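Local coordinates for PKS (Streptomyces albus, PDB 4OQJ), which probably catalyses decarboxylative condensation steps in oxazolomycin biosynthesis, acting as a ketosynthase domain of an "AT-less" type I polyketide synthase, at residues A[347-350]-A[354-357]; A[189-194]-A[439-444]; A[389-394]-A[447-452]; A[363-368]-A[381-386]. All coordinates share one frame; numbering follows the deposited sequence.

Contact 1: residues A[347-350]-A[354-357]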
loop_
_atom_site.group_PDB
_atom_site.type_symbol
_atom_site.label_atom_id
_atom_site.label_comp_id
_atom_site.label_asym_id
_atom_site.label_seq_id
_atom_site.Cartn_x
_atom_site.Cartn_y
_atom_site.Cartn_z
ATOM N N ALA A 347 4.369 -13.264 23.087
ATOM C CA ALA A 347 3.741 -13.928 21.954
ATOM C C ALA A 347 3.994 -15.438 21.981
ATOM O O ALA A 347 3.074 -16.228 21.758
ATOM C CB ALA A 347 4.239 -13.331 20.637
ATOM N N PHE A 348 5.236 -15.837 22.249
ATOM C CA PHE A 348 5.611 -17.237 22.151
ATOM C C PHE A 348 5.002 -18.065 23.287
ATOM O O PHE A 348 4.659 -19.225 23.078
ATOM C CB PHE A 348 7.144 -17.390 22.128
ATOM C CG PHE A 348 7.742 -17.295 20.737
ATOM C CD1 PHE A 348 7.558 -16.162 19.958
ATOM C CD2 PHE A 348 8.486 -18.343 20.215
ATOM C CE1 PHE A 348 8.106 -16.080 18.673
ATOM C CE2 PHE A 348 9.036 -18.268 18.942
ATOM C CZ PHE A 348 8.844 -17.134 18.167
ATOM N N ASN A 349 4.837 -17.461 24.463
ATOM C CA ASN A 349 4.333 -18.178 25.644
ATOM C C ASN A 349 2.819 -18.085 25.809
ATOM O O ASN A 349 2.279 -18.498 26.832
ATOM C CB ASN A 349 4.986 -17.638 26.925
ATOM C CG ASN A 349 6.467 -17.957 27.020
ATOM O OD1 ASN A 349 6.934 -18.987 26.527
ATOM N ND2 ASN A 349 7.214 -17.074 27.675
ATOM N N ARG A 350 2.130 -17.534 24.815
ATOM C CA ARG A 350 0.728 -17.171 24.988
ATOM C C ARG A 350 -0.205 -18.373 25.198
ATOM O O ARG A 350 -1.272 -18.230 25.791
ATOM C CB ARG A 350 0.249 -16.353 23.786
ATOM C CG ARG A 350 0.066 -17.149 22.490
ATOM C CD ARG A 350 -0.285 -16.229 21.307
ATOM N NE ARG A 350 -0.506 -16.987 20.071
ATOM C CZ ARG A 350 0.465 -17.395 19.255
ATOM N NH1 ARG A 350 1.735 -17.125 19.530
ATOM N NH2 ARG A 350 0.171 -18.082 18.163
ATOM N N ALA A 354 6.144 -21.285 29.856
ATOM C CA ALA A 354 7.381 -21.066 29.119
ATOM C C ALA A 354 7.734 -22.228 28.191
ATOM O O ALA A 354 7.521 -23.401 28.518
ATOM C CB ALA A 354 8.526 -20.810 30.094
ATOM N N LEU A 355 8.265 -21.887 27.021
ATOM C CA LEU A 355 8.869 -22.878 26.142
ATOM C C LEU A 355 10.256 -23.211 26.691
ATOM O O LEU A 355 10.760 -22.516 27.576
ATOM C CB LEU A 355 8.956 -22.354 24.707
ATOM C CG LEU A 355 7.644 -21.894 24.063
ATOM C CD1 LEU A 355 7.898 -21.400 22.668
ATOM C CD2 LEU A 355 6.635 -23.025 24.019
ATOM N N ALA A 356 10.872 -24.263 26.166
ATOM C CA ALA A 356 12.202 -24.670 26.616
ATOM C C ALA A 356 13.226 -23.547 26.440
ATOM O O ALA A 356 13.332 -22.969 25.355
ATOM C CB ALA A 356 12.652 -25.902 25.860
ATOM N N PRO A 357 13.988 -23.233 27.501
ATOM C CA PRO A 357 15.033 -22.213 27.342
ATOM C C PRO A 357 16.118 -22.617 26.352
ATOM O O PRO A 357 16.476 -23.782 26.263
ATOM C CB PRO A 357 15.615 -22.071 28.753
ATOM C CG PRO A 357 15.221 -23.307 29.463
ATOM C CD PRO A 357 13.900 -23.707 28.890
#

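Contact 2: residues A[189-194]-A[439-444]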
loop_
_atom_site.group_PDB
_atom_site.type_symbol
_atom_site.label_atom_id
_atom_site.label_comp_id
_atom_site.label_asym_id
_atom_site.label_seq_id
_atom_site.Cartn_x
_atom_site.Cartn_y
_atom_site.Cartn_z
ATOM N N THR A 189 4.474 1.936 -1.326
ATOM C CA THR A 189 4.012 1.693 0.032
ATOM C C THR A 189 5.122 2.107 0.987
ATOM O O THR A 189 6.290 1.723 0.816
ATOM C CB THR A 189 3.637 0.212 0.234
ATOM O OG1 THR A 189 4.820 -0.555 0.376
ATOM C CG2 THR A 189 2.877 -0.329 -0.968
ATOM N N ASN A 190 4.769 2.902 1.986
ATOM C CA ASN A 190 5.748 3.482 2.889
ATOM C C ASN A 190 5.248 3.489 4.338
ATOM O O ASN A 190 4.182 4.030 4.614
ATOM C CB ASN A 190 6.061 4.909 2.446
ATOM C CG ASN A 190 6.988 4.957 1.260
ATOM O OD1 ASN A 190 6.554 5.102 0.111
ATOM N ND2 ASN A 190 8.280 4.814 1.529
ATOM N N THR A 191 6.029 2.888 5.240
ATOM C CA THR A 191 5.741 2.899 6.673
ATOM C C THR A 191 7.047 3.039 7.448
ATOM O O THR A 191 7.230 2.430 8.500
ATOM C CB THR A 191 5.008 1.603 7.113
ATOM O OG1 THR A 191 5.833 0.465 6.838
ATOM C CG2 THR A 191 3.687 1.446 6.354
ATOM N N ALA A 192 7.957 3.834 6.913
ATOM C CA ALA A 192 9.279 4.014 7.515
ATOM C C ALA A 192 10.025 2.671 7.678
ATOM O O ALA A 192 10.092 1.900 6.730
ATOM C CB ALA A 192 9.151 4.758 8.861
ATOM N N CYS A 193 10.600 2.400 8.848
ATOM C CA CYS A 193 11.518 1.262 9.024
ATOM C C CYS A 193 10.902 -0.099 8.736
ATOM O O CYS A 193 11.626 -1.065 8.501
ATOM C CB CYS A 193 12.080 1.224 10.463
ATOM S SG CYS A 193 12.197 2.798 11.260
ATOM N N SER A 194 9.577 -0.189 8.755
ATOM C CA SER A 194 8.897 -1.458 8.475
ATOM C C SER A 194 8.425 -1.613 7.034
ATOM O O SER A 194 7.838 -2.649 6.675
ATOM C CB SER A 194 7.707 -1.619 9.420
ATOM O OG SER A 194 6.833 -0.513 9.320
ATOM N N GLY A 439 6.572 5.491 13.959
ATOM C CA GLY A 439 5.174 5.746 13.655
ATOM C C GLY A 439 4.299 4.562 14.027
ATOM O O GLY A 439 3.056 4.632 13.976
ATOM N N GLY A 440 4.952 3.456 14.370
ATOM C CA GLY A 440 4.297 2.358 15.057
ATOM C C GLY A 440 3.648 1.288 14.205
ATOM O O GLY A 440 2.901 0.470 14.738
ATOM N N THR A 441 3.910 1.266 12.902
ATOM C CA THR A 441 3.379 0.171 12.095
ATOM C C THR A 441 4.364 -0.992 12.173
ATOM O O THR A 441 5.540 -0.854 11.829
ATOM C CB THR A 441 3.105 0.596 10.651
ATOM O OG1 THR A 441 1.910 1.381 10.636
ATOM C CG2 THR A 441 2.897 -0.626 9.738
ATOM N N ASN A 442 3.856 -2.122 12.671
ATOM C CA ASN A 442 4.635 -3.323 12.926
ATOM C C ASN A 442 4.320 -4.411 11.936
ATOM O O ASN A 442 3.188 -4.546 11.521
ATOM C CB ASN A 442 4.345 -3.852 14.321
ATOM C CG ASN A 442 4.484 -2.789 15.386
ATOM O OD1 ASN A 442 5.507 -2.130 15.466
ATOM N ND2 ASN A 442 3.442 -2.617 16.216
ATOM N N ALA A 443 5.321 -5.209 11.586
ATOM C CA ALA A 443 5.143 -6.328 10.683
ATOM C C ALA A 443 5.939 -7.533 11.168
ATOM O O ALA A 443 7.014 -7.382 11.762
ATOM C CB ALA A 443 5.567 -5.951 9.295
ATOM N N HIS A 444 5.397 -8.723 10.933
ATOM C CA HIS A 444 6.098 -9.974 11.230
ATOM C C HIS A 444 5.714 -10.989 10.161
ATOM O O HIS A 444 4.552 -11.095 9.779
ATOM C CB HIS A 444 5.750 -10.481 12.626
ATOM C CG HIS A 444 6.599 -11.629 13.103
ATOM N ND1 HIS A 444 7.842 -11.452 13.682
ATOM C CD2 HIS A 444 6.371 -12.966 13.104
ATOM C CE1 HIS A 444 8.331 -12.633 14.034
ATOM N NE2 HIS A 444 7.454 -13.564 13.704
HETATM O O HOH W 1 5.820 2.756 11.022
#

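Contact 3: residues A[389-394]-A[447-452]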
loop_
_atom_site.group_PDB
_atom_site.type_symbol
_atom_site.label_atom_id
_atom_site.label_comp_id
_atom_site.label_asym_id
_atom_site.label_seq_id
_atom_site.Cartn_x
_atom_site.Cartn_y
_atom_site.Cartn_z
ATOM N N ARG A 389 17.488 -21.770 3.175
ATOM C CA ARG A 389 17.854 -22.485 1.964
ATOM C C ARG A 389 19.142 -23.266 2.192
ATOM O O ARG A 389 19.287 -24.371 1.685
ATOM C CB ARG A 389 18.012 -21.533 0.767
ATOM C CG ARG A 389 17.940 -22.282 -0.561
ATOM C CD ARG A 389 18.243 -21.452 -1.812
ATOM N NE ARG A 389 17.990 -22.271 -3.005
ATOM C CZ ARG A 389 18.583 -22.123 -4.190
ATOM N NH1 ARG A 389 19.482 -21.167 -4.386
ATOM N NH2 ARG A 389 18.271 -22.948 -5.190
ATOM N N HIS A 390 20.071 -22.695 2.954
ATOM C CA HIS A 390 21.338 -23.352 3.251
ATOM C C HIS A 390 21.269 -24.285 4.472
ATOM O O HIS A 390 22.248 -24.961 4.776
ATOM C CB HIS A 390 22.441 -22.308 3.493
ATOM C CG HIS A 390 22.982 -21.686 2.246
ATOM N ND1 HIS A 390 22.592 -20.442 1.802
ATOM C CD2 HIS A 390 23.899 -22.130 1.353
ATOM C CE1 HIS A 390 23.227 -20.154 0.680
ATOM N NE2 HIS A 390 24.029 -21.163 0.387
ATOM N N ARG A 391 20.137 -24.301 5.176
ATOM C CA ARG A 391 19.994 -25.049 6.441
ATOM C C ARG A 391 21.189 -24.793 7.349
ATOM O O ARG A 391 21.818 -25.711 7.905
ATOM C CB ARG A 391 19.805 -26.546 6.169
ATOM C CG ARG A 391 18.371 -26.890 5.735
ATOM C CD ARG A 391 18.298 -27.651 4.412
ATOM N NE ARG A 391 18.466 -29.100 4.581
ATOM C CZ ARG A 391 17.473 -29.992 4.628
ATOM N NH1 ARG A 391 16.202 -29.616 4.518
ATOM N NH2 ARG A 391 17.756 -31.279 4.782
ATOM N N THR A 392 21.481 -23.509 7.494
ATOM C CA THR A 392 22.647 -23.046 8.218
ATOM C C THR A 392 22.311 -21.816 9.059
ATOM O O THR A 392 21.796 -20.816 8.545
ATOM C CB THR A 392 23.775 -22.713 7.233
ATOM O OG1 THR A 392 24.108 -23.891 6.478
ATOM C CG2 THR A 392 24.994 -22.196 7.958
ATOM N N LEU A 393 22.590 -21.895 10.356
ATOM C CA LEU A 393 22.481 -20.739 11.226
ATOM C C LEU A 393 23.747 -19.918 11.079
ATOM O O LEU A 393 24.811 -20.491 10.825
ATOM C CB LEU A 393 22.290 -21.156 12.686
ATOM C CG LEU A 393 21.006 -21.894 13.082
ATOM C CD1 LEU A 393 21.099 -22.388 14.533
ATOM C CD2 LEU A 393 19.788 -21.013 12.908
ATOM N N VAL A 394 23.642 -18.601 11.256
ATOM C CA VAL A 394 24.798 -17.711 11.203
ATOM C C VAL A 394 24.837 -16.787 12.428
ATOM O O VAL A 394 23.825 -16.610 13.108
ATOM C CB VAL A 394 24.810 -16.846 9.921
ATOM C CG1 VAL A 394 24.779 -17.718 8.658
ATOM C CG2 VAL A 394 23.640 -15.847 9.930
ATOM N N VAL A 447 8.432 -17.613 7.856
ATOM C CA VAL A 447 9.109 -18.198 6.698
ATOM C C VAL A 447 9.519 -19.633 7.020
ATOM O O VAL A 447 10.006 -19.905 8.118
ATOM C CB VAL A 447 10.372 -17.393 6.289
ATOM C CG1 VAL A 447 10.884 -17.872 4.959
ATOM C CG2 VAL A 447 10.078 -15.903 6.215
ATOM N N GLU A 448 9.319 -20.534 6.057
ATOM C CA GLU A 448 9.695 -21.938 6.185
ATOM C C GLU A 448 10.699 -22.345 5.094
ATOM O O GLU A 448 10.748 -21.765 3.991
ATOM C CB GLU A 448 8.442 -22.813 6.120
ATOM C CG GLU A 448 8.662 -24.287 6.404
ATOM C CD GLU A 448 7.351 -25.058 6.509
ATOM O OE1 GLU A 448 6.668 -24.955 7.554
ATOM O OE2 GLU A 448 6.988 -25.753 5.538
ATOM N N GLU A 449 11.514 -23.343 5.401
ATOM C CA GLU A 449 12.470 -23.828 4.428
ATOM C C GLU A 449 11.696 -24.401 3.242
ATOM O O GLU A 449 10.547 -24.820 3.385
ATOM C CB GLU A 449 13.395 -24.870 5.044
ATOM C CG GLU A 449 12.696 -26.153 5.475
ATOM C CD GLU A 449 13.693 -27.198 5.947
ATOM O OE1 GLU A 449 14.614 -27.508 5.162
ATOM O OE2 GLU A 449 13.570 -27.692 7.092
ATOM N N PRO A 450 12.307 -24.381 2.057
ATOM C CA PRO A 450 11.564 -24.856 0.893
ATOM C C PRO A 450 11.392 -26.372 0.911
ATOM O O PRO A 450 12.164 -27.069 1.577
ATOM C CB PRO A 450 12.435 -24.405 -0.279
ATOM C CG PRO A 450 13.819 -24.406 0.269
ATOM C CD PRO A 450 13.690 -24.004 1.722
ATOM N N PRO A 451 10.382 -26.882 0.196
ATOM C CA PRO A 451 10.218 -28.338 0.126
ATOM C C PRO A 451 11.340 -28.985 -0.680
ATOM O O PRO A 451 11.971 -28.318 -1.511
ATOM C CB PRO A 451 8.861 -28.508 -0.563
ATOM C CG PRO A 451 8.681 -27.249 -1.359
ATOM C CD PRO A 451 9.359 -26.164 -0.585
ATOM N N ALA A 452 11.586 -30.267 -0.418
ATOM C CA ALA A 452 12.622 -31.016 -1.118
ATOM C C ALA A 452 12.385 -31.014 -2.629
ATOM O O ALA A 452 11.244 -31.019 -3.090
ATOM C CB ALA A 452 12.677 -32.454 -0.590
#

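Contact 4: residues A[363-368]-A[381-386]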
loop_
_atom_site.group_PDB
_atom_site.type_symbol
_atom_site.label_atom_id
_atom_site.label_comp_id
_atom_site.label_asym_id
_atom_site.label_seq_id
_atom_site.Cartn_x
_atom_site.Cartn_y
_atom_site.Cartn_z
ATOM N N GLY A 363 18.634 -13.285 16.356
ATOM C CA GLY A 363 19.735 -12.548 15.761
ATOM C C GLY A 363 19.282 -11.267 15.100
ATOM O O GLY A 363 18.081 -11.022 14.976
ATOM N N SER A 364 20.243 -10.449 14.676
ATOM C CA SER A 364 19.934 -9.224 13.943
ATOM C C SER A 364 20.972 -8.913 12.868
ATOM O O SER A 364 22.159 -8.741 13.178
ATOM C CB SER A 364 19.843 -8.032 14.887
ATOM O OG SER A 364 19.637 -6.852 14.114
ATOM N N VAL A 365 20.528 -8.836 11.614
ATOM C CA VAL A 365 21.413 -8.466 10.506
ATOM C C VAL A 365 21.869 -7.008 10.623
ATOM O O VAL A 365 22.820 -6.588 9.964
ATOM C CB VAL A 365 20.739 -8.684 9.142
ATOM C CG1 VAL A 365 19.657 -7.605 8.851
ATOM C CG2 VAL A 365 21.773 -8.742 8.039
ATOM N N LYS A 366 21.204 -6.223 11.460
ATOM C CA LYS A 366 21.683 -4.866 11.688
ATOM C C LYS A 366 23.097 -4.895 12.302
ATOM O O LYS A 366 23.832 -3.921 12.178
ATOM C CB LYS A 366 20.714 -4.086 12.572
ATOM C CG LYS A 366 19.374 -3.822 11.854
ATOM C CD LYS A 366 18.491 -2.872 12.621
ATOM C CE LYS A 366 17.199 -2.584 11.850
ATOM N NZ LYS A 366 16.464 -3.838 11.557
ATOM N N THR A 367 23.490 -6.018 12.910
ATOM C CA THR A 367 24.842 -6.135 13.483
ATOM C C THR A 367 25.897 -6.327 12.386
ATOM O O THR A 367 27.076 -6.030 12.602
ATOM C CB THR A 367 24.964 -7.304 14.498
ATOM O OG1 THR A 367 24.853 -8.567 13.818
ATOM C CG2 THR A 367 23.907 -7.197 15.587
ATOM N N ASN A 368 25.473 -6.818 11.221
ATOM C CA ASN A 368 26.367 -6.944 10.067
ATOM C C ASN A 368 26.426 -5.637 9.272
ATOM O O ASN A 368 27.505 -5.105 9.021
ATOM C CB ASN A 368 25.921 -8.072 9.111
ATOM C CG ASN A 368 25.812 -9.425 9.779
ATOM O OD1 ASN A 368 24.794 -9.763 10.392
ATOM N ND2 ASN A 368 26.847 -10.232 9.620
ATOM N N LEU A 381 14.755 -10.233 5.983
ATOM C CA LEU A 381 14.042 -11.328 5.331
ATOM C C LEU A 381 14.981 -12.136 4.438
ATOM O O LEU A 381 14.967 -13.373 4.468
ATOM C CB LEU A 381 12.861 -10.789 4.517
ATOM C CG LEU A 381 12.030 -11.802 3.713
ATOM C CD1 LEU A 381 11.513 -12.937 4.588
ATOM C CD2 LEU A 381 10.874 -11.091 3.036
ATOM N N ILE A 382 15.814 -11.443 3.664
ATOM C CA ILE A 382 16.707 -12.131 2.752
ATOM C C ILE A 382 17.760 -12.909 3.531
ATOM O O ILE A 382 18.083 -14.006 3.132
ATOM C CB ILE A 382 17.350 -11.165 1.735
ATOM C CG1 ILE A 382 16.270 -10.712 0.746
ATOM C CG2 ILE A 382 18.476 -11.865 0.955
ATOM C CD1 ILE A 382 16.684 -9.609 -0.209
ATOM N N LYS A 383 18.255 -12.393 4.658
ATOM C CA LYS A 383 19.177 -13.177 5.483
ATOM C C LYS A 383 18.502 -14.468 5.896
ATOM O O LYS A 383 19.102 -15.534 5.850
ATOM C CB LYS A 383 19.628 -12.405 6.740
ATOM C CG LYS A 383 20.092 -13.288 7.918
ATOM C CD LYS A 383 20.382 -12.449 9.169
ATOM C CE LYS A 383 20.743 -13.333 10.366
ATOM N NZ LYS A 383 20.956 -12.491 11.545
ATOM N N THR A 384 17.246 -14.359 6.314
ATOM C CA THR A 384 16.523 -15.503 6.859
ATOM C C THR A 384 16.233 -16.511 5.751
ATOM O O THR A 384 16.325 -17.716 5.958
ATOM C CB THR A 384 15.202 -15.035 7.551
ATOM O OG1 THR A 384 15.528 -14.136 8.624
ATOM C CG2 THR A 384 14.419 -16.205 8.102
ATOM N N ILE A 385 15.908 -16.021 4.564
ATOM C CA ILE A 385 15.702 -16.908 3.417
ATOM C C ILE A 385 16.977 -17.694 3.082
ATOM O O ILE A 385 16.917 -18.890 2.823
ATOM C CB ILE A 385 15.239 -16.116 2.178
ATOM C CG1 ILE A 385 13.808 -15.624 2.384
ATOM C CG2 ILE A 385 15.322 -16.977 0.911
ATOM C CD1 ILE A 385 13.357 -14.583 1.371
ATOM N N LEU A 386 18.131 -17.033 3.099
ATOM C CA LEU A 386 19.387 -17.709 2.771
ATOM C C LEU A 386 19.758 -18.758 3.823
ATOM O O LEU A 386 20.223 -19.850 3.483
ATOM C CB LEU A 386 20.518 -16.689 2.616
ATOM C CG LEU A 386 20.350 -15.764 1.397
ATOM C CD1 LEU A 386 21.318 -14.597 1.452
ATOM C CD2 LEU A 386 20.558 -16.543 0.095
HETATM O O HOH W 2 23.555 -11.568 11.654
#

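Contact 1: residues A[347-350]-A[354-357]
N349 and L355 supply the polar link between the end of helix 336-348 and the chain that returns after a short turn. The backbone N of L355 donates to N349 OD1 over 3.2 Å with an N-H...O angle of 145°, arriving tilted 30° from the plane of the amide carbonyl. Setting CG beside its own backbone N (chi1 -68°), N349 sends the amide across the gap, and its ND2 is taken by the carbonyl of A410. Asparagine suits the place because one flat group both accepts and donates, which fixes its rotation; within 347-350, R350 NH1 also bonds A347 O at 2.7 Å.

The apolar part belongs to F348 and L355, whose side chains run roughly perpendicular. L355 CD1 meets the ring at its edge, near its plane, 4.0 Å from F348 CD2. F348 also packs on V309, P320 and V323 and meets F413 edge-to-face, and P412 flanks L355. The whole is a helix-to-strand loop of an alpha/beta fold, leading from helix 336-348 to strand 360-363.

Contact 2: residues A[189-194]-A[439-444]
T191 and T441 lie side by side where strand 186-190 has just ended and strand 441-448 begins, T191 CA being 6.5 Å from T441 CA. The chain then turns sharply: A192 has positive phi (57°), and the short 3-10 segment 193-194 brings S194 CA to 6.4 Å from N442 CA. On the other side, the backbone of G439 is folded so that any side chain would press into the carbonyl before it, which explains the glycine.

Each threonine contributes carbon to the contact. With chi1 at -76°, T441 turns CG2 to within 4.0 Å of T191 CB and leaves OG1 for N289 and for S186 O of the second subunit. S194 OG receives a 2.8 Å hydrogen bond from T191 OG1 and lies 2.8 Å from T441 O, where its own proton may go. A water accepts from T441 N at 3.1 Å and lies 2.9 Å from T191 O, one of several acceptors its protons could serve. Small hydroxyl residues fit such a buried junction, pairing polar atoms in little space.

The turn carries C193 beside H329 and H371, consistent with the nucleophile elbow of ketosynthases. V198 of helix 195-209 packs on both threonines, strand 430-436 brings S435 against S194, and N190 pairs with an antiparallel strand of the second subunit, continuing the sheet across the dimer.

Contact 3: residues A[389-394]-A[447-452]
R389, in the last turn of helix 376-390, passes P450 just beyond the end of strand 441-448, with R389 CA 6.1 Å from E449 CA and 4.4 Å from P450 CD. The proline suits this place by setting a compact apolar ring against the helix backbone, while the side chain of R389 starts out away from it. The charged link is formed by R391 and E449. Bent at chi2 and chi3, the long, flexible arginine can fold back from the helix end to bring R391 NH1 within 2.7 Å of E449 OE1, a salt bridge whose N-H...O angle is 133°. NH1 meets OE1 on the syn side, slightly out of the carboxylate plane, and the guanidinium plane is turned 65° from it.

R391 has positive phi as the C-prime residue of a Schellman motif, in which T392 N bonds to M387 O and R391 N to L388 O, ending the helix and releasing the chain into strand 392-393 of a two-stranded antiparallel sheet with 420-421. T392 OG1 reinforces this turn by donating to H390 O at 2.7 Å. E449 OE2 forms a second salt bridge with R429, so the buried glutamate is held between two arginines.

Contact 4: residues A[363-368]-A[381-386]
K383 and V365 lie side by side, pointing opposite ways, the lysine running out from helix 376-390 as a nearly straight rod. With CG anti to the backbone N (chi1 156°) and the chain extended beyond it, the methylenes lie alongside the valine: K383 CD is 3.8 Å from V365 CB and 4.1 Å from V365 CG2. A branched, wholly apolar residue suits this place, because it lines the greasy part of the lysine, and V365 also packs on F41.

The end of the rod is polar. K383 NZ comes to 3.7 Å from V365 N, but its partners are others: a salt bridge to E327, the hydroxyl of Y325, and a water it donates to at 2.8 Å, which in turn gives a hydrogen bond to N368 OD1. Three partners probably satisfy this buried ammonium and stabilise its charge. E327 is shared, since its second oxygen accepts from V365 N and so ties the lysine and the valine backbone to one carboxylate.

Around V365 the chain winds into helix 366-369. S364 OG accepts from K366 N at 3.1 Å, a capping bond, while the same hydroxyl hydrogen-bonds to G330 O. S364 O accepts from both T367 N and T367 OG1, the latter reaching it at 2.8 Å almost straight down the C=O bond. K366 NZ turns to the carbonyl of H329. This run, G-S-V-K-T-N ahead of H371, matches the lysine-bearing loop of ketosynthases, here joined to a long helix of the thiolase-type fold.

Overall arrangement
Contacts 2 and 4 are buried, whereas contacts 1 and 3 are only partly so. Contact 2 alone borders the second subunit, and its chemistry is of hydroxyls, carbonyls and water. Contact 4 buries a charge and surrounds it with partners; contact 3 places an arginine-glutamate pair at the surface end of the same helix, 376-390, and the two touch where V447 CG2 packs on L381 CD1 at 3.7 Å. Strand 441-448 joins contacts 2 and 3, carrying one at its start and the other just past its end. Contact 1 touches none of the others and lies farther out, closing a peripheral loop with one hydrogen bond to an asparagine side-chain amide and an aromatic edge.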